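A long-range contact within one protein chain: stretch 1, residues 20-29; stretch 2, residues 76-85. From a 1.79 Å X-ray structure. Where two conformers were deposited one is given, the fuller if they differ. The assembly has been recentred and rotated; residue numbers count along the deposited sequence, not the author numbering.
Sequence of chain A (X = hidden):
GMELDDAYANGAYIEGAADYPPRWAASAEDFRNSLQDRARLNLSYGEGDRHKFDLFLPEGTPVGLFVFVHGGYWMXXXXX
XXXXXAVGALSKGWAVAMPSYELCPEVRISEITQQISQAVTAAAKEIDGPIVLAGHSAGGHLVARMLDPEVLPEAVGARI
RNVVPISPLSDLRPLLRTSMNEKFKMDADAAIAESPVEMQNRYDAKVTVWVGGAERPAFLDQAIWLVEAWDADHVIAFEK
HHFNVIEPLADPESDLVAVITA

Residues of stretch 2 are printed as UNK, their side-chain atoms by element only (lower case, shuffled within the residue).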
# COMPACT_ATOMS: atom_id res chain seq x y z
N TYR A 20 4.99 -0.33 17.76
CA TYR A 20 4.88 -0.95 16.43
C TYR A 20 6.14 -0.86 15.54
O TYR A 20 6.55 -1.87 15.00
CB TYR A 20 3.60 -0.47 15.71
CG TYR A 20 2.37 -1.16 16.27
CD1 TYR A 20 1.66 -0.62 17.34
CD2 TYR A 20 1.92 -2.36 15.73
CE1 TYR A 20 0.53 -1.28 17.86
CE2 TYR A 20 0.80 -3.01 16.24
CZ TYR A 20 0.12 -2.47 17.31
OH TYR A 20 -0.97 -3.12 17.80
N PRO A 21 6.70 0.34 15.35
CA PRO A 21 7.88 0.46 14.48
C PRO A 21 9.02 -0.47 14.82
O PRO A 21 9.54 -1.14 13.93
CB PRO A 21 8.25 1.94 14.59
CG PRO A 21 6.95 2.59 14.80
CD PRO A 21 6.23 1.67 15.77
N PRO A 22 9.45 -0.50 16.09
CA PRO A 22 10.54 -1.42 16.38
C PRO A 22 10.20 -2.89 16.16
O PRO A 22 11.05 -3.67 15.68
CB PRO A 22 10.87 -1.12 17.85
CG PRO A 22 9.72 -0.44 18.39
CD PRO A 22 9.05 0.28 17.27
N ARG A 23 8.97 -3.28 16.49
CA ARG A 23 8.60 -4.67 16.36
C ARG A 23 8.45 -5.08 14.89
O ARG A 23 8.73 -6.21 14.54
CB ARG A 23 7.31 -4.95 17.10
CG ARG A 23 7.51 -4.77 18.59
CD ARG A 23 6.23 -4.83 19.32
NE ARG A 23 6.46 -4.60 20.75
CZ ARG A 23 5.51 -4.62 21.68
NH1 ARG A 23 4.24 -4.86 21.35
NH2 ARG A 23 5.83 -4.40 22.94
N TRP A 24 7.96 -4.16 14.07
CA TRP A 24 7.84 -4.43 12.63
C TRP A 24 9.20 -4.65 12.03
O TRP A 24 9.41 -5.59 11.27
CB TRP A 24 7.19 -3.26 11.89
CG TRP A 24 5.74 -3.08 12.08
CD1 TRP A 24 4.80 -4.04 12.23
CD2 TRP A 24 5.04 -1.84 12.03
NE1 TRP A 24 3.56 -3.47 12.33
CE2 TRP A 24 3.68 -2.12 12.19
CE3 TRP A 24 5.43 -0.51 11.86
CZ2 TRP A 24 2.70 -1.13 12.21
CZ3 TRP A 24 4.45 0.48 11.89
CH2 TRP A 24 3.11 0.16 12.07
N ALA A 25 10.13 -3.74 12.38
CA ALA A 25 11.51 -3.79 11.87
C ALA A 25 12.16 -5.08 12.25
O ALA A 25 12.83 -5.69 11.44
CB ALA A 25 12.31 -2.63 12.47
N ALA A 26 11.99 -5.48 13.50
CA ALA A 26 12.56 -6.72 13.99
C ALA A 26 11.93 -7.95 13.31
O ALA A 26 12.65 -8.91 12.94
CB ALA A 26 12.36 -6.81 15.53
N SER A 27 10.59 -7.96 13.23
CA SER A 27 9.86 -9.04 12.58
C SER A 27 10.26 -9.17 11.12
O SER A 27 10.44 -10.29 10.61
CB SER A 27 8.35 -8.81 12.62
OG SER A 27 7.84 -9.02 13.92
N ALA A 28 10.39 -8.03 10.45
CA ALA A 28 10.76 -8.02 9.03
C ALA A 28 12.19 -8.58 8.81
O ALA A 28 12.44 -9.44 7.95
CB ALA A 28 10.58 -6.64 8.45
N GLU A 29 13.13 -8.12 9.64
CA GLU A 29 14.52 -8.59 9.57
C GLU A 29 14.59 -10.11 9.77
O GLU A 29 15.23 -10.80 8.98
CB GLU A 29 15.38 -7.86 10.61
CG GLU A 29 16.89 -8.11 10.48
CD GLU A 29 17.68 -7.21 11.45
OE1 GLU A 29 17.59 -7.42 12.70
OE2 GLU A 29 18.38 -6.29 10.97
N UNK A 76 7.61 8.73 5.81
CA UNK A 76 8.38 7.87 6.71
C UNK A 76 8.26 6.41 6.31
O UNK A 76 7.39 6.06 5.55
c UNK A 76 7.91 8.04 8.18
N UNK A 77 9.16 5.61 6.87
CA UNK A 77 9.31 4.18 6.63
C UNK A 77 9.87 3.91 5.24
O UNK A 77 9.96 4.81 4.40
c UNK A 77 6.59 4.59 8.54
c UNK A 77 6.54 4.01 10.89
c UNK A 77 6.10 4.80 9.84
c UNK A 77 7.42 3.01 10.65
c UNK A 77 7.91 2.82 9.35
c UNK A 77 8.02 3.39 6.90
c UNK A 77 7.48 3.61 8.29
N UNK A 78 10.36 2.70 5.07
CA UNK A 78 10.82 2.19 3.78
C UNK A 78 10.33 0.74 3.76
O UNK A 78 9.64 0.28 4.67
o UNK A 78 12.77 0.66 5.18
c UNK A 78 13.17 1.68 4.64
c UNK A 78 12.35 2.36 3.58
o UNK A 78 14.28 2.16 4.92
N UNK A 79 10.71 0.01 2.72
CA UNK A 79 10.28 -1.37 2.56
C UNK A 79 10.73 -2.34 3.64
O UNK A 79 10.07 -3.37 3.83
c UNK A 79 14.21 -2.14 -0.56
n UNK A 79 14.98 -2.90 0.48
c UNK A 79 12.30 -2.02 1.07
c UNK A 79 10.77 -1.92 1.22
c UNK A 79 12.72 -2.34 -0.38
N UNK A 80 11.81 -2.00 4.36
CA UNK A 80 12.40 -2.92 5.33
C UNK A 80 11.59 -3.20 6.58
O UNK A 80 11.90 -4.15 7.28
o UNK A 80 13.80 -1.35 6.60
c UNK A 80 13.80 -2.49 5.74
N UNK A 81 10.58 -2.40 6.88
CA UNK A 81 9.73 -2.65 8.05
C UNK A 81 8.56 -3.61 7.82
O UNK A 81 7.81 -3.90 8.77
o UNK A 81 10.20 -0.56 9.12
c UNK A 81 9.16 -1.34 8.54
N UNK A 82 8.44 -4.18 6.62
CA UNK A 82 7.20 -4.92 6.29
C UNK A 82 7.31 -6.30 5.67
O UNK A 82 6.30 -6.89 5.35
c UNK A 82 4.69 -2.29 7.60
c UNK A 82 6.40 -2.58 5.65
c UNK A 82 7.22 -1.65 5.09
c UNK A 82 6.07 -0.55 6.64
c UNK A 82 4.56 -0.00 8.38
n UNK A 82 7.03 -0.43 5.67
c UNK A 82 5.67 -1.90 6.68
c UNK A 82 6.37 -4.06 5.34
c UNK A 82 5.53 0.41 7.51
c UNK A 82 4.16 -1.35 8.45
N UNK A 83 8.53 -6.80 5.50
CA UNK A 83 8.81 -8.06 4.82
C UNK A 83 8.01 -9.21 5.37
O UNK A 83 7.46 -10.02 4.61
o UNK A 83 11.01 -7.17 4.61
c UNK A 83 10.31 -8.37 4.91
N UNK A 84 7.91 -9.27 6.69
CA UNK A 84 7.20 -10.38 7.38
C UNK A 84 5.71 -10.50 6.96
O UNK A 84 5.07 -11.55 7.13
n UNK A 84 5.36 -7.44 10.34
n UNK A 84 7.09 -7.67 9.08
c UNK A 84 6.65 -8.94 9.39
c UNK A 84 7.32 -10.18 8.89
c UNK A 84 6.29 -6.79 9.66
c UNK A 84 5.56 -8.79 10.17
N UNK A 85 5.18 -9.43 6.39
CA UNK A 85 3.80 -9.45 5.90
C UNK A 85 3.65 -10.25 4.58
O UNK A 85 2.54 -10.45 4.08
c UNK A 85 3.30 -7.17 7.06
c UNK A 85 2.48 -7.80 8.22
c UNK A 85 3.28 -8.03 5.77
c UNK A 85 2.81 -5.76 6.78
O HOH W 1 9.69 0.20 11.66
O HOH W 2 14.20 -4.49 9.54

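Position 76 carries a single side-chain carbon and stays clear of the helix formed by residues 20-29; one carbon makes it Ala 76. At position 77 one carbon leads to a ring of six carbons with no heteroatom, which identifies Phe 77. Its CE1 lies 4.2 Å from CB of Pro 21, which sits at the edge of the phenyl ring, and 4.1 Å from CZ3 of Trp 24, where it meets the indole edge.

Position 78 has two carbons, the second bearing two oxygens, and makes no contact with the helix: Asp 78. Position 79, four carbons in a row ending in nitrogen, is likewise remote; this is Lys 79, whose NZ is hydrogen-bonded elsewhere in the structure.

Position 80 holds one carbon and one oxygen, and is therefore Ser 80. Its OG and N both donate to OD1 of Asp 78, at 2.7 and 2.9 Å, tying down the turn, while its backbone O lies 3.1 Å from CB of Ala 28. The same composition recurs at position 81, giving Ser 81. Here too the backbone comes closest: O is 3.2 Å from CB of Trp 24.

Position 82 shows one carbon followed by fused five- and six-membered rings with eight carbons and one nitrogen, the indole of Trp 82. CA-to-CB points away from the helix, yet the ring end returns, placing CH2 3.5 Å from CZ3 of Trp 24 and over one face of that indole. The six-membered rings are 4.6 Å apart between centroids, with planes at 43°. NE1 of Trp 82 gives a weak hydrogen bond to O of Asp 78 (2.9 Å).

At position 83 one carbon and one oxygen again mean serine; Ser 83 approaches Ala 28, its N 3.6 Å from CB of that residue. Position 84 has one carbon and a five-membered ring of three carbons and two nitrogens: His 84. CB of Ser 27 lies over the ring face, 3.7 Å from the centroid of the His 84 ring, a CH-pi contact. Position 85, four carbons forked at the second, is Leu 85, with no contact to the helix.

No direct hydrogen bond joins the stretches. Packing centres on Trp 24 and Ala 28, whose small methyl accommodates the close passage of the 80-83 backbone. Two waters supply polar links: one donates to O of Pro 21 (2.6 Å) and hydrogen-bonds OG of Ser 81 (2.7 Å); the other donates to O of Ala 25 (2.6 Å) and O of Ser 80 (3.2 Å).

Stretch 2, residues 76-85: AFDKSSWSHL
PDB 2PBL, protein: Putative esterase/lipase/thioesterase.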